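Local coordinates for protein PrgB (Enterococcus faecalis, PDB 6EVU) that promotes cell aggregation, biofilm formation and conjugation by binding and compacting DNA, the piece described here being its adhesin domain, at residues T41-I46 with F149-P153; K66-T70 with E91-G95; Y121-I126 with V185-S191; P192-S198 with S271-N277. Residues are numbered along the deposited sequence.

Contact 1: residues T41-I46 with F149-P153; sequences TKISSI and FSNDP
Residues up to Ile46 lie on an extended strand, broken at Ser44 (phi/psi -89/-28). Strand 145-150 ends at Ser150, and Asn151 (-65/-15) turns the backbone away; the CA atoms of Lys42 and Asn151 approach to 4.8 Å. Ser150 OG accepts from Asp152 N at 2.9 Å, an ST turn, and is also hydrogen-bonded to Leu94 O. Asn151 (chi1 near -89°) reaches across so that OD1 accepts from Ile43 N at 2.8 Å; its ND2 is held by Asn97 O and Tyr100 OH. A water donates to Ile43 O (2.7 Å) and Asn151 OD1 (3.0 Å). Ile43, an mt rotamer, lays CD1 3.8 Å from Phe149 CB, and Ile46 CD1 lies 4.3 Å from Phe149 CD2. In this adhesin domain of the antigen I/II family (glucan-binding protein C region), edge strand 42-47 of one antiparallel sheet thus meets the end of inner strand 145-150 of another and the turn after it. With no direct backbone-to-backbone bond, one amide side chain serves a main-chain NH and apolar packing closes the rest.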
# COMPACT_ATOMS: atom_id res chain seq x y z
N THR A 41 -10.80 18.81 1.10
CA THR A 41 -9.72 17.85 1.34
C THR A 41 -8.60 18.08 0.33
O THR A 41 -8.86 18.22 -0.88
CB THR A 41 -10.22 16.41 1.21
OG1 THR A 41 -11.23 16.16 2.18
CG2 THR A 41 -9.04 15.39 1.43
N LYS A 42 -7.35 18.07 0.81
CA LYS A 42 -6.20 18.29 -0.07
C LYS A 42 -4.92 18.00 0.71
O LYS A 42 -4.92 18.00 1.95
CB LYS A 42 -6.13 19.72 -0.58
CG LYS A 42 -5.81 20.73 0.51
CD LYS A 42 -5.47 22.09 -0.12
CE LYS A 42 -5.37 23.18 0.93
NZ LYS A 42 -6.70 23.82 1.30
N ILE A 43 -3.83 17.77 -0.02
CA ILE A 43 -2.50 17.82 0.58
C ILE A 43 -2.15 19.27 0.83
O ILE A 43 -2.16 20.08 -0.11
CB ILE A 43 -1.46 17.15 -0.33
CG1 ILE A 43 -1.74 15.65 -0.43
CG2 ILE A 43 -0.05 17.43 0.22
CD1 ILE A 43 -0.84 14.90 -1.49
N SER A 44 -1.87 19.63 2.10
CA SER A 44 -1.46 20.99 2.43
C SER A 44 0.04 21.20 2.36
O SER A 44 0.49 22.33 2.09
CB SER A 44 -1.91 21.37 3.84
OG SER A 44 -1.46 20.39 4.75
N SER A 45 0.84 20.14 2.57
CA SER A 45 2.28 20.26 2.43
C SER A 45 2.89 18.88 2.30
O SER A 45 2.34 17.87 2.75
CB SER A 45 2.92 20.99 3.62
OG SER A 45 2.80 20.19 4.78
N ILE A 46 4.08 18.87 1.70
CA ILE A 46 4.92 17.68 1.62
C ILE A 46 6.31 18.09 2.03
O ILE A 46 6.90 18.98 1.40
CB ILE A 46 4.97 17.10 0.20
CG1 ILE A 46 3.53 16.80 -0.29
CG2 ILE A 46 5.87 15.86 0.14
CD1 ILE A 46 3.44 16.29 -1.75
N PHE A 149 1.83 11.24 -4.74
CA PHE A 149 0.88 11.30 -3.62
C PHE A 149 -0.37 12.00 -4.09
O PHE A 149 -0.31 13.12 -4.59
CB PHE A 149 1.47 12.02 -2.43
CG PHE A 149 2.75 11.37 -1.94
CD1 PHE A 149 2.71 10.04 -1.52
CD2 PHE A 149 3.98 12.06 -1.91
CE1 PHE A 149 3.88 9.38 -1.06
CE2 PHE A 149 5.12 11.39 -1.43
CZ PHE A 149 5.08 10.07 -0.99
N SER A 150 -1.51 11.35 -3.90
CA SER A 150 -2.78 11.89 -4.38
C SER A 150 -3.38 12.89 -3.41
O SER A 150 -3.31 12.73 -2.19
CB SER A 150 -3.76 10.72 -4.61
OG SER A 150 -5.08 11.23 -4.85
N ASN A 151 -4.03 13.94 -3.95
CA ASN A 151 -4.78 14.85 -3.10
C ASN A 151 -5.98 14.16 -2.44
O ASN A 151 -6.56 14.75 -1.53
CB ASN A 151 -5.23 16.09 -3.93
CG ASN A 151 -4.18 17.22 -3.91
OD1 ASN A 151 -3.70 17.64 -2.85
ND2 ASN A 151 -3.83 17.72 -5.09
N ASP A 152 -6.38 12.97 -2.92
CA ASP A 152 -7.39 12.13 -2.27
C ASP A 152 -6.66 11.16 -1.33
O ASP A 152 -5.96 10.26 -1.81
CB ASP A 152 -8.19 11.38 -3.35
CG ASP A 152 -9.37 10.59 -2.79
OD1 ASP A 152 -9.36 10.22 -1.61
OD2 ASP A 152 -10.34 10.30 -3.56
N PRO A 153 -6.80 11.30 0.00
CA PRO A 153 -6.08 10.39 0.91
C PRO A 153 -6.52 8.94 0.81
O PRO A 153 -5.81 8.04 1.31
CB PRO A 153 -6.39 10.99 2.28
CG PRO A 153 -7.85 11.48 2.11
CD PRO A 153 -7.79 12.15 0.71
O HOH W 1 -9.35 15.26 -2.57
O HOH W 2 -3.02 20.51 -2.59

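Contact 2: residues K66-T70 with E91-G95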
# COMPACT_ATOMS: atom_id res chain seq x y z
N LYS A 66 1.64 5.08 -21.62
CA LYS A 66 1.74 6.26 -20.78
C LYS A 66 0.95 6.11 -19.49
O LYS A 66 0.57 7.12 -18.88
CB LYS A 66 1.28 7.50 -21.53
CG LYS A 66 2.15 7.80 -22.76
CD LYS A 66 3.19 8.89 -22.46
CE LYS A 66 2.56 10.21 -22.03
NZ LYS A 66 3.61 11.21 -21.66
N ASP A 67 0.71 4.88 -19.05
CA ASP A 67 0.04 4.71 -17.78
C ASP A 67 0.97 5.17 -16.67
O ASP A 67 2.19 5.25 -16.85
CB ASP A 67 -0.34 3.25 -17.61
CG ASP A 67 0.88 2.34 -17.62
OD1 ASP A 67 1.47 2.09 -18.72
OD2 ASP A 67 1.29 1.88 -16.53
N ILE A 68 0.39 5.42 -15.48
CA ILE A 68 1.18 5.89 -14.34
C ILE A 68 2.23 4.89 -13.91
O ILE A 68 3.31 5.28 -13.41
CB ILE A 68 0.22 6.28 -13.17
CG1 ILE A 68 1.02 7.08 -12.13
CG2 ILE A 68 -0.53 5.02 -12.58
CD1 ILE A 68 0.13 7.86 -11.20
N PHE A 69 1.96 3.58 -14.05
CA PHE A 69 2.95 2.62 -13.60
C PHE A 69 4.18 2.68 -14.49
O PHE A 69 5.31 2.52 -14.01
CB PHE A 69 2.34 1.21 -13.57
CG PHE A 69 1.09 1.11 -12.72
CD1 PHE A 69 1.19 1.10 -11.34
CD2 PHE A 69 -0.17 1.04 -13.32
CE1 PHE A 69 0.08 1.05 -10.56
CE2 PHE A 69 -1.33 0.97 -12.52
CZ PHE A 69 -1.19 0.97 -11.13
N THR A 70 3.97 2.83 -15.80
CA THR A 70 5.10 2.92 -16.71
C THR A 70 5.91 4.16 -16.40
O THR A 70 7.14 4.10 -16.37
CB THR A 70 4.60 2.90 -18.15
OG1 THR A 70 4.01 1.61 -18.43
CG2 THR A 70 5.77 3.10 -19.14
N GLU A 91 -3.53 12.62 -13.59
CA GLU A 91 -3.68 11.28 -14.16
C GLU A 91 -4.96 10.72 -13.55
O GLU A 91 -5.19 10.85 -12.34
CB GLU A 91 -2.42 10.42 -13.90
CG GLU A 91 -2.62 8.94 -13.47
CD GLU A 91 -3.18 8.02 -14.57
OE1 GLU A 91 -2.78 8.12 -15.77
OE2 GLU A 91 -4.03 7.19 -14.21
N ALA A 92 -5.82 10.13 -14.38
CA ALA A 92 -7.13 9.70 -13.90
C ALA A 92 -7.03 8.78 -12.69
O ALA A 92 -7.90 8.82 -11.81
CB ALA A 92 -7.90 9.01 -15.03
N ASN A 93 -5.97 7.96 -12.61
CA ASN A 93 -5.87 7.11 -11.44
C ASN A 93 -5.67 7.92 -10.14
O ASN A 93 -5.87 7.35 -9.08
CB ASN A 93 -4.73 6.06 -11.65
CG ASN A 93 -5.21 4.75 -12.37
OD1 ASN A 93 -6.29 4.67 -12.92
ND2 ASN A 93 -4.37 3.71 -12.33
N LEU A 94 -5.31 9.23 -10.20
CA LEU A 94 -5.05 10.04 -9.00
C LEU A 94 -6.30 10.71 -8.46
O LEU A 94 -6.22 11.39 -7.43
CB LEU A 94 -4.05 11.14 -9.28
CG LEU A 94 -2.60 10.74 -9.58
CD1 LEU A 94 -1.84 12.00 -9.85
CD2 LEU A 94 -1.99 9.97 -8.42
N GLY A 95 -7.41 10.59 -9.16
CA GLY A 95 -8.61 11.34 -8.84
C GLY A 95 -8.61 12.70 -9.50
O GLY A 95 -7.59 13.18 -10.02
O HOH W 3 -2.58 4.95 -15.66
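Lys66 leads into the turn with its side chain directed away from residues 91-95, and its NZ is bound by Asn58 O. Asp67 follows at the N-cap of the short helix 68-72. Its OD2 accepts from Thr70 N at 2.9 Å, the capping bond, while Thr70 OG1 donates to Asp67 OD1 at 2.6 Å. Ile68 makes the main approach to the other segment. Its CD1 sits 3.7 Å from Glu91 CG and 4.1 Å from Leu94 CD2, and its CG2 lies 4.1 Å from Asn93 ND2. The Ile68 backbone is tied across as well: its N donates to a water at 3.0 Å, and that water gives a weak bond to Glu91 OE2 at 3.0 Å. The same OE2 accepts from Asn93 N at 2.6 Å, fastening the Glu91 side chain over the first turn of the 3-10 segment 92-94, where Leu94 N donates to Glu91 O at 2.7 Å. Phe69 leaves the helix sideways, but its ring comes nearer, CE2 4.1 Å from Asn93 ND2. Phe158 of strand 157-160 touches Ile68, Phe69, Asn93 and Leu94, giving the two short helical pieces a common neighbour. The Asp67 carboxylate is thus met by Thr70 N and OG1, and Glu91 OE2 by Asn93 N, leaving van der Waals packing around Ile68 and one weakly held water to join the segments.

Contact 3: residues Y121-I126 with V185-S191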
# COMPACT_ATOMS: atom_id res chain seq x y z
N TYR A 121 -13.33 8.82 14.78
CA TYR A 121 -13.00 7.63 15.57
C TYR A 121 -13.89 7.72 16.79
O TYR A 121 -13.74 8.65 17.59
CB TYR A 121 -11.54 7.57 15.98
CG TYR A 121 -11.28 6.50 17.01
CD1 TYR A 121 -11.33 5.15 16.66
CD2 TYR A 121 -11.00 6.83 18.33
CE1 TYR A 121 -11.06 4.15 17.60
CE2 TYR A 121 -10.77 5.84 19.29
CZ TYR A 121 -10.83 4.52 18.92
OH TYR A 121 -10.59 3.54 19.85
N LEU A 122 -14.82 6.78 16.90
CA LEU A 122 -15.83 6.79 17.94
C LEU A 122 -16.47 8.18 18.06
O LEU A 122 -16.56 8.76 19.14
CB LEU A 122 -15.23 6.36 19.28
CG LEU A 122 -14.46 5.04 19.40
CD1 LEU A 122 -13.77 4.93 20.74
CD2 LEU A 122 -15.43 3.91 19.24
N GLY A 123 -16.88 8.75 16.93
CA GLY A 123 -17.51 10.06 16.95
C GLY A 123 -16.60 11.27 17.17
O GLY A 123 -17.12 12.39 17.15
N ARG A 124 -15.29 11.09 17.41
CA ARG A 124 -14.35 12.21 17.45
C ARG A 124 -13.93 12.53 16.03
O ARG A 124 -13.50 11.64 15.30
CB ARG A 124 -13.11 11.89 18.28
CG ARG A 124 -13.50 11.53 19.69
CD ARG A 124 -12.42 10.66 20.33
NE ARG A 124 -11.12 11.32 20.37
CZ ARG A 124 -10.03 10.76 20.87
NH1 ARG A 124 -10.12 9.53 21.38
NH2 ARG A 124 -8.86 11.39 20.86
N LYS A 125 -14.13 13.79 15.61
CA LYS A 125 -13.84 14.17 14.23
C LYS A 125 -12.35 14.28 13.99
O LYS A 125 -11.64 14.93 14.76
CB LYS A 125 -14.53 15.51 13.94
CG LYS A 125 -14.25 16.01 12.51
CD LYS A 125 -15.46 16.86 12.06
CE LYS A 125 -15.09 17.92 11.02
NZ LYS A 125 -16.26 18.49 10.29
N ILE A 126 -11.89 13.64 12.91
CA ILE A 126 -10.51 13.71 12.45
C ILE A 126 -10.49 14.62 11.23
O ILE A 126 -11.07 14.29 10.18
CB ILE A 126 -9.96 12.33 12.11
CG1 ILE A 126 -9.81 11.55 13.43
CG2 ILE A 126 -8.60 12.43 11.28
CD1 ILE A 126 -9.67 10.08 13.26
N VAL A 185 -5.15 11.50 17.45
CA VAL A 185 -6.20 10.56 17.86
C VAL A 185 -5.56 9.17 17.84
O VAL A 185 -5.12 8.70 16.78
CB VAL A 185 -7.40 10.65 16.91
CG1 VAL A 185 -8.46 9.59 17.27
CG2 VAL A 185 -8.00 12.05 16.93
N LEU A 186 -5.57 8.49 19.00
CA LEU A 186 -5.10 7.13 19.22
C LEU A 186 -6.23 6.26 19.78
O LEU A 186 -7.20 6.79 20.37
CB LEU A 186 -3.89 7.13 20.16
CG LEU A 186 -2.73 7.84 19.44
CD1 LEU A 186 -1.64 8.20 20.43
CD2 LEU A 186 -2.20 7.01 18.24
N PRO A 187 -6.20 4.93 19.55
CA PRO A 187 -7.35 4.11 19.93
C PRO A 187 -7.47 3.89 21.43
O PRO A 187 -6.48 3.82 22.17
CB PRO A 187 -7.12 2.79 19.19
CG PRO A 187 -5.70 2.77 18.78
CD PRO A 187 -5.28 4.22 18.62
N ASP A 188 -8.73 3.78 21.88
CA ASP A 188 -9.02 3.30 23.22
C ASP A 188 -8.67 1.83 23.34
O ASP A 188 -8.71 1.09 22.36
CB ASP A 188 -10.51 3.42 23.56
CG ASP A 188 -10.98 4.85 23.67
OD1 ASP A 188 -10.16 5.76 23.91
OD2 ASP A 188 -12.20 5.04 23.54
N LYS A 189 -8.42 1.42 24.59
CA LYS A 189 -7.95 0.06 24.89
C LYS A 189 -8.74 -1.01 24.15
O LYS A 189 -8.15 -1.89 23.51
CB LYS A 189 -8.02 -0.18 26.39
CG LYS A 189 -7.90 -1.64 26.78
CD LYS A 189 -7.67 -1.80 28.29
CE LYS A 189 -8.01 -3.21 28.73
NZ LYS A 189 -7.32 -4.24 27.90
N ASP A 190 -10.07 -0.96 24.22
CA ASP A 190 -10.85 -2.05 23.66
C ASP A 190 -11.46 -1.72 22.31
O ASP A 190 -12.35 -2.42 21.84
CB ASP A 190 -11.92 -2.50 24.67
CG ASP A 190 -11.31 -3.28 25.85
OD1 ASP A 190 -10.55 -4.25 25.60
OD2 ASP A 190 -11.57 -2.93 27.03
N SER A 191 -10.92 -0.72 21.61
CA SER A 191 -11.47 -0.30 20.32
C SER A 191 -10.31 0.01 19.39
O SER A 191 -10.11 1.16 18.97
CB SER A 191 -12.41 0.89 20.51
OG SER A 191 -13.50 0.53 21.38
O HOH W 4 -6.41 9.89 21.55
O HOH W 5 -8.50 7.67 22.33
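The Tyr121 hydroxyl is the polar centre here, satisfied in both directions: OH donates to Ser191 O at 2.6 Å and accepts from Asp188 N at 2.8 Å. It thereby grips both ends of the type I turn Asp188-Ser191, which is closed by Ser191 N to Asp188 O at 3.0 Å. On the facing side, Tyr121 N and O pair with Arg124 O and N, each at 2.9 Å, across a type I' turn, the classic tight hairpin connection. Arg124 works through water: one takes hydrogens from NH2 and Leu186 N, both at 3.0 Å; another accepts from NH1 at 2.6 Å and donates to Leu186 O (2.5 Å) and Asp188 OD1 (3.0 Å). Val185 supplies the apolar part, its CG1 3.9 Å from Tyr121 CD2 and its CG2 4.0 Å from Ile126 CG1. The hairpin of strands 119-121 and 124-137 thus meets the loop connecting strand 184-185 to strand 193-197. Phe177 of strand 169-179 packs against Ile126, while Phe193 meets the Tyr121 ring edge-to-face.

Contact 4: residues P192-S198 with S271-N277; sequences PFAYALS and SGVGLAN
Build strands 193-197 and 272-276 as an antiparallel pair, their axes 4.7 Å apart and their directions at 152°. Phe193-Ala276, Tyr195-Gly274 and Leu197-Gly272 are hydrogen-bonded pairs; Ala194-Leu275 and Ala196-Val273 are non-hydrogen-bonded. Six backbone bonds follow, including Tyr195 N to Gly274 O and Gly274 N to Tyr195 O, both 2.8 Å, and Gly272 N to Leu197 O, 2.8 Å. Phe193, Tyr195, Leu197 and Ala276 share one face. Phe193 has chi1 m, its CB 4.1 Å from Ala276 CB and its ring end leading away. Tyr195 takes chi1 p (48°), folding its ring across the neighbouring strand: Gly274 CA lies 3.7 Å from the ring centroid, 11° off the normal, in a CH-pi contact. A CB at Gly274 would clash with Tyr195 CE2, so glycine makes this possible. Tyr195 CE1 also reaches Ala276 CB at 4.1 Å, while its OH bonds to Asn221 OD1. Leu197, mt, places CD1 3.7 Å from Gly274 N. On the other face, Leu275, also mt, brings CD2 within 3.8 Å of Ala194 CB. Strand 272-276 is the middle of a three-stranded sheet, with 221-225 along its other edge; strand 280-287 packs under the aromatic face through Ile280 and Phe282.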
# COMPACT_ATOMS: atom_id res chain seq x y z
N PRO A 192 -9.53 -1.01 19.02
CA PRO A 192 -8.39 -0.80 18.12
C PRO A 192 -8.81 -0.24 16.78
O PRO A 192 -9.96 -0.35 16.34
CB PRO A 192 -7.81 -2.21 17.97
CG PRO A 192 -8.95 -3.16 18.27
CD PRO A 192 -9.75 -2.44 19.33
N PHE A 193 -7.85 0.43 16.14
CA PHE A 193 -7.99 0.83 14.74
C PHE A 193 -7.97 -0.41 13.87
O PHE A 193 -7.18 -1.34 14.10
CB PHE A 193 -6.81 1.69 14.30
CG PHE A 193 -6.80 3.07 14.86
CD1 PHE A 193 -7.93 3.65 15.43
CD2 PHE A 193 -5.63 3.81 14.82
CE1 PHE A 193 -7.88 4.98 15.91
CE2 PHE A 193 -5.60 5.12 15.29
CZ PHE A 193 -6.66 5.69 15.83
N ALA A 194 -8.81 -0.41 12.85
CA ALA A 194 -8.76 -1.46 11.83
C ALA A 194 -8.62 -0.81 10.46
O ALA A 194 -9.35 0.13 10.12
CB ALA A 194 -10.00 -2.36 11.91
N TYR A 195 -7.72 -1.35 9.66
CA TYR A 195 -7.49 -0.81 8.33
C TYR A 195 -7.33 -1.94 7.34
O TYR A 195 -6.98 -3.07 7.71
CB TYR A 195 -6.26 0.09 8.27
CG TYR A 195 -4.96 -0.44 8.90
CD1 TYR A 195 -4.72 -0.36 10.27
CD2 TYR A 195 -3.97 -0.98 8.09
CE1 TYR A 195 -3.47 -0.86 10.81
CE2 TYR A 195 -2.75 -1.42 8.58
CZ TYR A 195 -2.51 -1.36 9.94
OH TYR A 195 -1.30 -1.79 10.40
N ALA A 196 -7.66 -1.65 6.08
CA ALA A 196 -7.65 -2.65 5.04
C ALA A 196 -6.26 -2.82 4.46
O ALA A 196 -5.49 -1.85 4.32
CB ALA A 196 -8.61 -2.25 3.92
N LEU A 197 -5.93 -4.04 4.05
CA LEU A 197 -4.73 -4.29 3.27
C LEU A 197 -5.34 -5.03 2.09
O LEU A 197 -5.72 -6.20 2.21
CB LEU A 197 -3.70 -5.12 4.02
CG LEU A 197 -3.39 -4.44 5.36
CD1 LEU A 197 -2.83 -5.41 6.34
CD2 LEU A 197 -2.49 -3.27 5.09
N SER A 198 -5.50 -4.33 0.97
CA SER A 198 -6.28 -4.81 -0.15
C SER A 198 -5.46 -4.89 -1.42
O SER A 198 -4.31 -4.42 -1.48
CB SER A 198 -7.51 -3.92 -0.39
OG SER A 198 -8.40 -4.08 0.70
N SER A 271 -6.78 -9.76 0.17
CA SER A 271 -6.84 -8.82 1.28
C SER A 271 -6.46 -9.45 2.61
O SER A 271 -6.43 -10.69 2.78
CB SER A 271 -8.22 -8.18 1.41
OG SER A 271 -8.61 -7.66 0.16
N GLY A 272 -6.15 -8.57 3.54
CA GLY A 272 -6.03 -8.89 4.95
C GLY A 272 -6.57 -7.71 5.73
O GLY A 272 -7.03 -6.72 5.15
N VAL A 273 -6.46 -7.80 7.05
CA VAL A 273 -6.86 -6.71 7.93
C VAL A 273 -5.68 -6.32 8.81
O VAL A 273 -4.99 -7.20 9.34
CB VAL A 273 -8.07 -7.12 8.78
CG1 VAL A 273 -8.46 -5.99 9.69
CG2 VAL A 273 -9.22 -7.53 7.84
N GLY A 274 -5.43 -5.02 8.91
CA GLY A 274 -4.50 -4.48 9.89
C GLY A 274 -5.24 -4.00 11.13
O GLY A 274 -6.30 -3.36 11.04
N LEU A 275 -4.70 -4.38 12.30
CA LEU A 275 -5.25 -4.00 13.60
C LEU A 275 -4.18 -3.26 14.38
O LEU A 275 -3.03 -3.70 14.42
CB LEU A 275 -5.76 -5.23 14.41
CG LEU A 275 -7.12 -5.69 13.87
CD1 LEU A 275 -7.49 -7.13 14.26
CD2 LEU A 275 -8.19 -4.71 14.27
N ALA A 276 -4.53 -2.10 14.94
CA ALA A 276 -3.55 -1.29 15.66
C ALA A 276 -4.12 -0.87 17.02
O ALA A 276 -5.10 -0.13 17.08
CB ALA A 276 -3.13 -0.06 14.86
N ASN A 277 -3.47 -1.31 18.11
CA ASN A 277 -3.76 -0.77 19.44
C ASN A 277 -2.89 0.45 19.73
O ASN A 277 -2.43 0.65 20.85
CB ASN A 277 -3.58 -1.84 20.52
CG ASN A 277 -4.48 -3.06 20.31
OD1 ASN A 277 -5.70 -2.99 20.54
ND2 ASN A 277 -3.89 -4.18 19.88
O HOH W 6 -9.24 -5.72 3.66

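How the contacts relate
Contacts 1 and 4 are buried, contacts 2 and 3 only partly so. Contact 4 alone is a true strand pairing; the others join separate elements through side chains and water. Contacts 1 and 2 adjoin: Ser150 OG and Leu94 O, 2.8 Å apart, probably hydrogen-bond, linking the end of strand 145-150 to the 3-10 segment. Residues 185-191 run straight into 192-198, and contacts 3 and 4 also touch by packing: Phe193 CZ meets Pro187 CD at 3.4 Å and Phe193 CE1 meets Tyr121 CD1 at 3.5 Å. Contacts 2 and 4 lie on opposite sides of the chain's centre. Waters bridge the segments in all four, weakly in contacts 2 and 4, but direct main-chain bonds set contact 4 apart.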